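Local coordinates for glycosyl hydrolase, BNR repeat (Ralstonia eutropha, PDB 3B7F), which probably acts as a hydrolase of the glycosyl hydrolase type, built on a seven-bladed beta-propeller with BNR repeats, at residues A[24-29]-A[387-392]; A[57-62]-A[117-122]; A[61-66]-A[129-134]. All blocks are in the same frame, centred on the assembly; numbering follows the deposited sequence. Where two conformers were deposited one is given.

Contact 1 (A[24-29]-A[387-392])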
loop_
_atom_site.group_PDB
_atom_site.type_symbol
_atom_site.label_atom_id
_atom_site.label_comp_id
_atom_site.label_asym_id
_atom_site.label_seq_id
_atom_site.Cartn_x
_atom_site.Cartn_y
_atom_site.Cartn_z
HETATM N N MSE A 24 -4.150 -15.897 -5.376
HETATM C CA MSE A 24 -5.372 -15.294 -4.956
HETATM C C MSE A 24 -5.137 -13.807 -4.901
HETATM O O MSE A 24 -4.061 -13.384 -4.529
HETATM C CB MSE A 24 -5.777 -15.820 -3.589
HETATM C CG MSE A 24 -7.095 -15.219 -3.069
HETATM SE SE MSE A 24 -7.879 -16.232 -1.597
HETATM C CE MSE A 24 -8.436 -17.775 -2.689
ATOM N N LEU A 25 -6.138 -13.023 -5.298
ATOM C CA LEU A 25 -6.092 -11.558 -5.207
ATOM C C LEU A 25 -7.259 -11.186 -4.319
ATOM O O LEU A 25 -8.328 -11.695 -4.512
ATOM C CB LEU A 25 -6.209 -10.872 -6.569
ATOM C CG LEU A 25 -5.183 -11.229 -7.646
ATOM C CD1 LEU A 25 -5.580 -10.510 -8.920
ATOM C CD2 LEU A 25 -3.722 -10.892 -7.227
ATOM N N LEU A 26 -7.012 -10.329 -3.340
ATOM C CA LEU A 26 -7.973 -9.880 -2.339
ATOM C C LEU A 26 -8.284 -8.458 -2.733
ATOM O O LEU A 26 -7.399 -7.605 -2.616
ATOM C CB LEU A 26 -7.331 -9.926 -0.948
ATOM C CG LEU A 26 -6.479 -11.147 -0.581
ATOM C CD1 LEU A 26 -5.932 -10.972 0.886
ATOM C CD2 LEU A 26 -7.258 -12.435 -0.753
ATOM N N VAL A 27 -9.530 -8.208 -3.177
ATOM C CA VAL A 27 -9.922 -6.968 -3.780
ATOM C C VAL A 27 -10.896 -6.189 -2.906
ATOM O O VAL A 27 -12.034 -6.630 -2.702
ATOM C CB VAL A 27 -10.600 -7.217 -5.167
ATOM C CG1 VAL A 27 -10.910 -5.888 -5.850
ATOM C CG2 VAL A 27 -9.738 -8.119 -6.058
ATOM N N ALA A 28 -10.451 -5.027 -2.430
ATOM C CA ALA A 28 -11.230 -4.150 -1.572
ATOM C C ALA A 28 -11.850 -3.069 -2.422
ATOM O O ALA A 28 -11.138 -2.406 -3.183
ATOM C CB ALA A 28 -10.328 -3.522 -0.489
ATOM N N THR A 29 -13.172 -2.904 -2.321
ATOM C CA THR A 29 -13.872 -1.870 -3.071
ATOM C C THR A 29 -14.786 -1.091 -2.155
ATOM O O THR A 29 -15.086 -1.497 -1.020
ATOM C CB THR A 29 -14.733 -2.424 -4.254
ATOM O OG1 THR A 29 -16.019 -2.821 -3.778
ATOM C CG2 THR A 29 -14.039 -3.572 -4.983
ATOM N N ALA A 387 -8.046 -1.330 -3.052
ATOM C CA ALA A 387 -6.881 -2.175 -2.850
ATOM C C ALA A 387 -6.967 -3.526 -3.531
ATOM O O ALA A 387 -8.042 -4.103 -3.648
ATOM C CB ALA A 387 -6.666 -2.400 -1.340
ATOM N N VAL A 388 -5.798 -4.027 -3.945
ATOM C CA VAL A 388 -5.642 -5.341 -4.555
ATOM C C VAL A 388 -4.382 -5.861 -3.904
ATOM O O VAL A 388 -3.392 -5.158 -3.869
ATOM C CB VAL A 388 -5.509 -5.314 -6.078
ATOM C CG1 VAL A 388 -5.374 -6.735 -6.618
ATOM C CG2 VAL A 388 -6.710 -4.594 -6.722
ATOM N N GLN A 389 -4.462 -7.068 -3.356
ATOM C CA GLN A 389 -3.395 -7.698 -2.635
ATOM C C GLN A 389 -3.269 -9.181 -3.004
ATOM O O GLN A 389 -4.252 -9.901 -3.029
ATOM C CB GLN A 389 -3.728 -7.551 -1.162
ATOM C CG GLN A 389 -2.726 -8.066 -0.190
ATOM C CD GLN A 389 -1.458 -7.235 -0.101
ATOM O OE1 GLN A 389 -1.508 -6.029 0.116
ATOM N NE2 GLN A 389 -0.316 -7.901 -0.207
ATOM N N SER A 390 -2.055 -9.634 -3.280
ATOM C CA SER A 390 -1.816 -11.056 -3.529
ATOM C C SER A 390 -1.879 -11.868 -2.217
ATOM O O SER A 390 -1.667 -11.335 -1.116
ATOM C CB SER A 390 -0.486 -11.287 -4.230
ATOM O OG SER A 390 0.588 -10.734 -3.501
ATOM N N ALA A 391 -2.220 -13.153 -2.360
ATOM C CA ALA A 391 -2.383 -14.075 -1.248
ATOM C C ALA A 391 -2.190 -15.498 -1.743
ATOM O O ALA A 391 -2.356 -15.787 -2.944
ATOM C CB ALA A 391 -3.755 -13.905 -0.585
ATOM N N ARG A 392 -1.791 -16.361 -0.824
ATOM C CA ARG A 392 -1.595 -17.791 -1.084
ATOM C C ARG A 392 -2.830 -18.516 -0.608
ATOM O O ARG A 392 -3.140 -18.439 0.572
ATOM C CB ARG A 392 -0.388 -18.342 -0.321
ATOM C CG ARG A 392 0.939 -18.053 -1.017
ATOM C CD ARG A 392 2.197 -18.508 -0.255
ATOM N NE ARG A 392 2.021 -19.763 0.494
ATOM C CZ ARG A 392 2.138 -19.933 1.824
ATOM N NH1 ARG A 392 2.510 -18.942 2.659
ATOM N NH2 ARG A 392 1.924 -21.148 2.337
#
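M24 to A28 pair with A391 to A387 in the velcro closure of the seven-bladed beta-propeller, where strands from the two ends of the chain meet in one blade. The strands run antiparallel, and six backbone hydrogen bonds join M24 with A391, L26 with Q389 and A28 with A387, two to each pair. The bond from L26 N to Q389 O is 2.8 Å long. A387 N to A28 O is the longest at 3.3 Å, yet also the straightest, with 170° at the hydrogen. Between these couples L25 faces S390 and V27 faces V388 as non-hydrogen-bonded pairs. Here CA-H groups add to the grip on the carbonyls: L25 CA comes within 3.3 Å of Q389 O, which already accepts from L26 N.

One face carries M24, L26, A28, A387, Q389 and A391. L26 reaches diagonally along it. Its CG stands beside the backbone N (chi1 -43°), 3.5 Å from Q389 O, and both methyls touch the diagonal neighbour A391 on the partner strand, with CD2 3.8 Å from A391 CB. At the other end two alanines meet, A28 CB lying 3.9 Å from A387 CB. On the reverse face L25 CB rests 4.2 Å from V388 CG1, while S390 OG turns to the carbonyl of A348 in the preceding blade.

Strand 24-29 continues the sheet on its other edge through backbone bonds to L36 and W34 of strand 32-38, leaving strand 385-391 as the innermost strand of the blade. L26, A28, Q389 and A391 pack on strand 56-62 of the following blade; L25, V27 and V388 pack on I365 of strand 365-368, so the closure is wedged between both neighbours.

Contact 2 (A[57-62]-A[117-122])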
loop_
_atom_site.group_PDB
_atom_site.type_symbol
_atom_site.label_atom_id
_atom_site.label_comp_id
_atom_site.label_asym_id
_atom_site.label_seq_id
_atom_site.Cartn_x
_atom_site.Cartn_y
_atom_site.Cartn_z
ATOM N N ILE A 57 -14.711 -1.233 1.862
ATOM C CA ILE A 57 -13.598 -2.049 2.290
ATOM C C ILE A 57 -12.327 -1.355 1.860
ATOM O O ILE A 57 -12.113 -1.122 0.670
ATOM C CB ILE A 57 -13.629 -3.497 1.698
ATOM C CG1 ILE A 57 -15.042 -4.116 1.751
ATOM C CG2 ILE A 57 -12.535 -4.367 2.391
ATOM C CD1 ILE A 57 -15.730 -4.158 3.149
ATOM N N HIS A 58 -11.469 -1.062 2.829
ATOM C CA HIS A 58 -10.219 -0.366 2.561
ATOM C C HIS A 58 -8.975 -1.191 2.290
ATOM O O HIS A 58 -8.099 -0.731 1.563
ATOM C CB HIS A 58 -9.944 0.625 3.697
ATOM C CG HIS A 58 -10.796 1.838 3.595
ATOM N ND1 HIS A 58 -10.483 2.874 2.738
ATOM C CD2 HIS A 58 -11.987 2.149 4.162
ATOM C CE1 HIS A 58 -11.435 3.789 2.811
ATOM N NE2 HIS A 58 -12.359 3.372 3.664
ATOM N N HIS A 59 -8.873 -2.367 2.880
ATOM C CA HIS A 59 -7.682 -3.179 2.751
ATOM C C HIS A 59 -7.973 -4.604 3.222
ATOM O O HIS A 59 -8.646 -4.785 4.228
ATOM C CB HIS A 59 -6.581 -2.551 3.601
ATOM C CG HIS A 59 -5.178 -2.853 3.158
ATOM N ND1 HIS A 59 -4.106 -2.657 3.990
ATOM C CD2 HIS A 59 -4.665 -3.319 1.992
ATOM C CE1 HIS A 59 -2.990 -2.962 3.350
ATOM N NE2 HIS A 59 -3.303 -3.341 2.128
ATOM N N ILE A 60 -7.494 -5.596 2.470
ATOM C CA ILE A 60 -7.670 -7.001 2.831
ATOM C C ILE A 60 -6.265 -7.572 2.726
ATOM O O ILE A 60 -5.646 -7.485 1.656
ATOM C CB ILE A 60 -8.670 -7.798 1.918
ATOM C CG1 ILE A 60 -9.940 -6.994 1.590
ATOM C CG2 ILE A 60 -9.043 -9.120 2.604
ATOM C CD1 ILE A 60 -10.782 -7.617 0.518
ATOM N N VAL A 61 -5.747 -8.095 3.837
ATOM C CA VAL A 61 -4.388 -8.614 3.888
ATOM C C VAL A 61 -4.362 -10.002 4.519
ATOM O O VAL A 61 -5.015 -10.236 5.524
ATOM C CB VAL A 61 -3.478 -7.686 4.693
ATOM C CG1 VAL A 61 -2.037 -8.215 4.674
ATOM C CG2 VAL A 61 -3.561 -6.244 4.167
ATOM N N GLN A 62 -3.609 -10.908 3.907
ATOM C CA GLN A 62 -3.372 -12.247 4.433
ATOM C C GLN A 62 -2.148 -12.195 5.341
ATOM O O GLN A 62 -1.191 -11.473 5.035
ATOM C CB GLN A 62 -3.051 -13.203 3.309
ATOM C CG GLN A 62 -2.749 -14.626 3.751
ATOM C CD GLN A 62 -2.522 -15.513 2.586
ATOM O OE1 GLN A 62 -1.644 -15.266 1.763
ATOM N NE2 GLN A 62 -3.323 -16.551 2.481
ATOM N N VAL A 117 -10.042 2.685 9.229
ATOM C CA VAL A 117 -8.777 1.969 9.260
ATOM C C VAL A 117 -8.407 1.899 7.796
ATOM O O VAL A 117 -9.159 1.345 6.985
ATOM C CB VAL A 117 -8.898 0.577 9.860
ATOM C CG1 VAL A 117 -7.528 -0.144 9.839
ATOM C CG2 VAL A 117 -9.459 0.670 11.277
ATOM N N PHE A 118 -7.264 2.465 7.445
ATOM C CA PHE A 118 -6.843 2.539 6.054
ATOM C C PHE A 118 -5.884 1.426 5.615
ATOM O O PHE A 118 -6.008 0.908 4.510
ATOM C CB PHE A 118 -6.182 3.892 5.812
ATOM C CG PHE A 118 -5.771 4.104 4.399
ATOM C CD1 PHE A 118 -6.719 4.407 3.446
ATOM C CD2 PHE A 118 -4.449 4.011 4.016
ATOM C CE1 PHE A 118 -6.358 4.590 2.120
ATOM C CE2 PHE A 118 -4.084 4.188 2.684
ATOM C CZ PHE A 118 -5.032 4.471 1.745
ATOM N N TRP A 119 -4.941 1.072 6.483
ATOM C CA TRP A 119 -3.865 0.141 6.159
ATOM C C TRP A 119 -3.624 -0.865 7.256
ATOM O O TRP A 119 -3.605 -0.487 8.400
ATOM C CB TRP A 119 -2.596 0.968 6.033
ATOM C CG TRP A 119 -1.433 0.257 5.474
ATOM C CD1 TRP A 119 -0.614 -0.639 6.094
ATOM C CD2 TRP A 119 -0.906 0.451 4.169
ATOM N NE1 TRP A 119 0.373 -1.049 5.228
ATOM C CE2 TRP A 119 0.225 -0.376 4.045
ATOM C CE3 TRP A 119 -1.285 1.247 3.090
ATOM C CZ2 TRP A 119 0.974 -0.438 2.888
ATOM C CZ3 TRP A 119 -0.521 1.209 1.952
ATOM C CH2 TRP A 119 0.595 0.363 1.855
ATOM N N LEU A 120 -3.326 -2.107 6.881
ATOM C CA LEU A 120 -3.063 -3.219 7.794
ATOM C C LEU A 120 -1.724 -3.846 7.412
ATOM O O LEU A 120 -1.486 -4.137 6.234
ATOM C CB LEU A 120 -4.169 -4.274 7.692
ATOM C CG LEU A 120 -5.579 -3.945 8.203
ATOM C CD1 LEU A 120 -6.558 -4.991 7.674
ATOM C CD2 LEU A 120 -5.598 -3.845 9.729
ATOM N N THR A 121 -0.866 -4.064 8.403
ATOM C CA THR A 121 0.464 -4.679 8.212
ATOM C C THR A 121 0.646 -5.817 9.204
ATOM O O THR A 121 0.466 -5.598 10.397
ATOM C CB THR A 121 1.586 -3.660 8.448
ATOM O OG1 THR A 121 1.490 -2.656 7.453
ATOM C CG2 THR A 121 2.931 -4.284 8.332
ATOM N N PRO A 122 1.008 -7.025 8.721
ATOM C CA PRO A 122 1.258 -8.076 9.662
ATOM C C PRO A 122 2.670 -7.896 10.233
ATOM O O PRO A 122 3.597 -7.439 9.541
ATOM C CB PRO A 122 1.134 -9.354 8.816
ATOM C CG PRO A 122 1.263 -8.936 7.423
ATOM C CD PRO A 122 1.256 -7.471 7.340
#
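V117 begins the contact with its carbonyl: V117 O lies 3.5 Å from H58 CB. Two innermost strands of successive propeller blades run side by side here in nearly the same direction, joined through side chains rather than as one continuous sheet. F118 follows, and with W119 it forms a classic beta bulge opposite G134 of its own blade. The F118 side chain crosses that of H58 at about a right angle, CD1 coming 4.1 Å from H58 ND1, and the backbone F118 O accepts a hydrogen bond from Q344 NE2.

W119 offers a face of its indole to the edge of the H59 imidazole. This edge-to-face pair has 5.0 Å between the centroids of the H59 ring and the five-membered ring, with the planes at 51°; H59 CE1 is the atom above the indole, offset toward the rim. A weak bond from W119 NE1 to T121 OG1 ties the indole to its own strand.

L120 supplies the polar bond of the contact. Its backbone N donates to H59 ND1 at 3.0 Å, with 154° at the hydrogen and the donor almost in the ring plane. H59 reaches over with CG anti to its backbone N (chi1 -154°), and V61 CG2 sits over the centre of the imidazole, 3.4 Å above its plane. The same methyl is 3.6 Å from L120 O and 4.1 Å from L120 CB, as the V61 and L120 side chains pass in opposite directions. P122 ends the segment, its ring atom CD packed 4.3 Å from V61 CG1.

Contact 3 (A[61-66]-A[129-134])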
loop_
_atom_site.group_PDB
_atom_site.type_symbol
_atom_site.label_atom_id
_atom_site.label_comp_id
_atom_site.label_asym_id
_atom_site.label_seq_id
_atom_site.Cartn_x
_atom_site.Cartn_y
_atom_site.Cartn_z
ATOM N N VAL A 61 -5.747 -8.095 3.837
ATOM C CA VAL A 61 -4.388 -8.614 3.888
ATOM C C VAL A 61 -4.362 -10.002 4.519
ATOM O O VAL A 61 -5.015 -10.236 5.524
ATOM C CB VAL A 61 -3.478 -7.686 4.693
ATOM C CG1 VAL A 61 -2.037 -8.215 4.674
ATOM C CG2 VAL A 61 -3.561 -6.244 4.167
ATOM N N GLN A 62 -3.609 -10.908 3.907
ATOM C CA GLN A 62 -3.372 -12.247 4.433
ATOM C C GLN A 62 -2.148 -12.195 5.341
ATOM O O GLN A 62 -1.191 -11.473 5.035
ATOM C CB GLN A 62 -3.051 -13.203 3.309
ATOM C CG GLN A 62 -2.749 -14.626 3.751
ATOM C CD GLN A 62 -2.522 -15.513 2.586
ATOM O OE1 GLN A 62 -1.644 -15.266 1.763
ATOM N NE2 GLN A 62 -3.323 -16.551 2.481
ATOM N N ASP A 63 -2.177 -12.970 6.428
ATOM C CA ASP A 63 -1.032 -13.112 7.311
ATOM C C ASP A 63 -0.086 -14.099 6.597
ATOM O O ASP A 63 -0.436 -15.271 6.449
ATOM C CB ASP A 63 -1.469 -13.664 8.675
ATOM C CG ASP A 63 -0.401 -13.546 9.742
ATOM O OD1 ASP A 63 0.783 -13.402 9.405
ATOM O OD2 ASP A 63 -0.764 -13.584 10.941
ATOM N N PRO A 64 1.105 -13.639 6.155
ATOM C CA PRO A 64 2.013 -14.576 5.494
ATOM C C PRO A 64 2.651 -15.563 6.486
ATOM O O PRO A 64 3.179 -16.575 6.055
ATOM C CB PRO A 64 3.071 -13.665 4.842
ATOM C CG PRO A 64 3.094 -12.476 5.650
ATOM C CD PRO A 64 1.713 -12.299 6.261
ATOM N N ARG A 65 2.598 -15.255 7.785
ATOM C CA ARG A 65 3.065 -16.164 8.819
ATOM C C ARG A 65 2.127 -17.354 8.973
ATOM O O ARG A 65 2.585 -18.430 9.289
ATOM C CB ARG A 65 3.187 -15.443 10.164
ATOM C CG ARG A 65 4.228 -14.302 10.155
ATOM C CD ARG A 65 4.070 -13.416 11.359
ATOM N NE ARG A 65 2.790 -12.733 11.322
ATOM C CZ ARG A 65 2.358 -11.845 12.209
ATOM N NH1 ARG A 65 3.116 -11.410 13.203
ATOM N NH2 ARG A 65 1.153 -11.334 12.043
ATOM N N GLU A 66 0.827 -17.130 8.781
ATOM C CA GLU A 66 -0.234 -18.137 8.930
ATOM C C GLU A 66 -1.267 -17.873 7.835
ATOM O O GLU A 66 -2.244 -17.170 8.065
ATOM C CB GLU A 66 -0.878 -18.039 10.312
ATOM C CG GLU A 66 0.108 -18.099 11.468
ATOM C CD GLU A 66 -0.550 -18.055 12.826
ATOM O OE1 GLU A 66 -1.533 -18.815 13.002
ATOM O OE2 GLU A 66 -0.052 -17.288 13.705
ATOM N N GLY A 129 0.571 -13.317 15.498
ATOM C CA GLY A 129 -0.597 -12.645 16.048
ATOM C C GLY A 129 -0.513 -11.138 16.159
ATOM O O GLY A 129 -1.544 -10.510 16.398
ATOM N N THR A 130 0.689 -10.565 15.990
ATOM C CA THR A 130 0.895 -9.118 16.078
ATOM C C THR A 130 0.678 -8.441 14.712
ATOM O O THR A 130 1.171 -8.922 13.690
ATOM C CB THR A 130 2.297 -8.783 16.665
ATOM O OG1 THR A 130 2.359 -9.247 18.023
ATOM C CG2 THR A 130 2.591 -7.270 16.629
ATOM N N TRP A 131 -0.098 -7.354 14.695
ATOM C CA TRP A 131 -0.367 -6.553 13.496
ATOM C C TRP A 131 -0.316 -5.079 13.845
ATOM O O TRP A 131 -0.438 -4.712 15.020
ATOM C CB TRP A 131 -1.777 -6.792 12.959
ATOM C CG TRP A 131 -2.036 -8.129 12.353
ATOM C CD1 TRP A 131 -2.175 -9.299 13.009
ATOM C CD2 TRP A 131 -2.259 -8.410 10.962
ATOM N NE1 TRP A 131 -2.421 -10.313 12.116
ATOM C CE2 TRP A 131 -2.475 -9.792 10.850
ATOM C CE3 TRP A 131 -2.271 -7.625 9.793
ATOM C CZ2 TRP A 131 -2.729 -10.414 9.617
ATOM C CZ3 TRP A 131 -2.508 -8.246 8.573
ATOM C CH2 TRP A 131 -2.728 -9.617 8.496
ATOM N N TYR A 132 -0.135 -4.247 12.820
ATOM C CA TYR A 132 -0.264 -2.795 12.939
ATOM C C TYR A 132 -1.393 -2.346 12.029
ATOM O O TYR A 132 -1.653 -2.968 11.023
ATOM C CB TYR A 132 1.014 -2.056 12.557
ATOM C CG TYR A 132 2.129 -2.279 13.534
ATOM C CD1 TYR A 132 2.282 -1.459 14.651
ATOM C CD2 TYR A 132 3.011 -3.330 13.361
ATOM C CE1 TYR A 132 3.281 -1.680 15.552
ATOM C CE2 TYR A 132 4.005 -3.558 14.248
ATOM C CZ TYR A 132 4.150 -2.740 15.345
ATOM O OH TYR A 132 5.186 -3.000 16.215
ATOM N N ALA A 133 -2.073 -1.283 12.433
ATOM C CA ALA A 133 -3.126 -0.655 11.673
ATOM C C ALA A 133 -2.842 0.852 11.573
ATOM O O ALA A 133 -2.423 1.480 12.554
ATOM C CB ALA A 133 -4.470 -0.883 12.317
ATOM N N GLY A 134 -3.063 1.397 10.374
ATOM C CA GLY A 134 -2.958 2.826 10.095
ATOM C C GLY A 134 -4.357 3.353 9.797
ATOM O O GLY A 134 -5.085 2.738 9.027
HETATM O O HOH W 1 -3.033 -13.268 12.348
HETATM O O HOH W 2 0.715 -14.761 13.055
#
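T130 O is gripped by two nitrogens of the R65 guanidinium, NH2 at 2.9 Å and NH1, more weakly, at 3.2 Å. NH1 has a further acceptor in the carbonyl of H124, so this arginine reaches two points of the turn between strands 116-122 and 131-136. D63 takes the neighbouring NE edge of the guanidinium. R65 NE donates to the syn lone pair of D63 OD1 in a salt bridge of 2.9 Å, nearly straight at 169° and in the guanidinium plane; the bend at chi3 (-65°) sets NE in position for it. OD1 also accepts from R65 N, which approaches from above the carboxylate plane and makes an Asx turn.

In the propeller this is where the chain leaving the innermost strand of one blade meets the start of the second strand of the next. The W131 indole lies between the two. D63 CB lies 3.6 Å from its CZ2 and V61 CG1 3.9 Å from CZ3, while R65 NH2 stands 3.7 Å above the indole plane toward its rim, the two flat groups turned 72° apart. W150, in a stretch whose sequence fits the Asp box of BNR repeats, also packs on W131.

Two waters complete the polar network, both donating to D63 OD2. Water 1 accepts from W131 NE1 at 3.0 Å. Water 2 donates to E66 OE2 as well and takes the N-H of G129 at 2.8 Å, while E66 OE1 pairs with R69.

Overall arrangement
From the N terminus, strand 24-29 is the first element of the propeller, and its partner comes only at the end of the chain: contact 1 closes a loop of 357 residues, and with it the ring of blades. Contacts 2 and 3 both fall within that span. They start together on strand 56-62 and its exit, sharing V61 and Q62, and reach strands 116-122 and 131-136, which are neighbours in the next blade; contact 2 lies nearer the centre of the molecule, contact 3 farther out. Q62 NE2, common to both, reaches contact 1 through R392 O, and I57 N joins contact 2 to it through T29 O. Three successive blades are thus tied together.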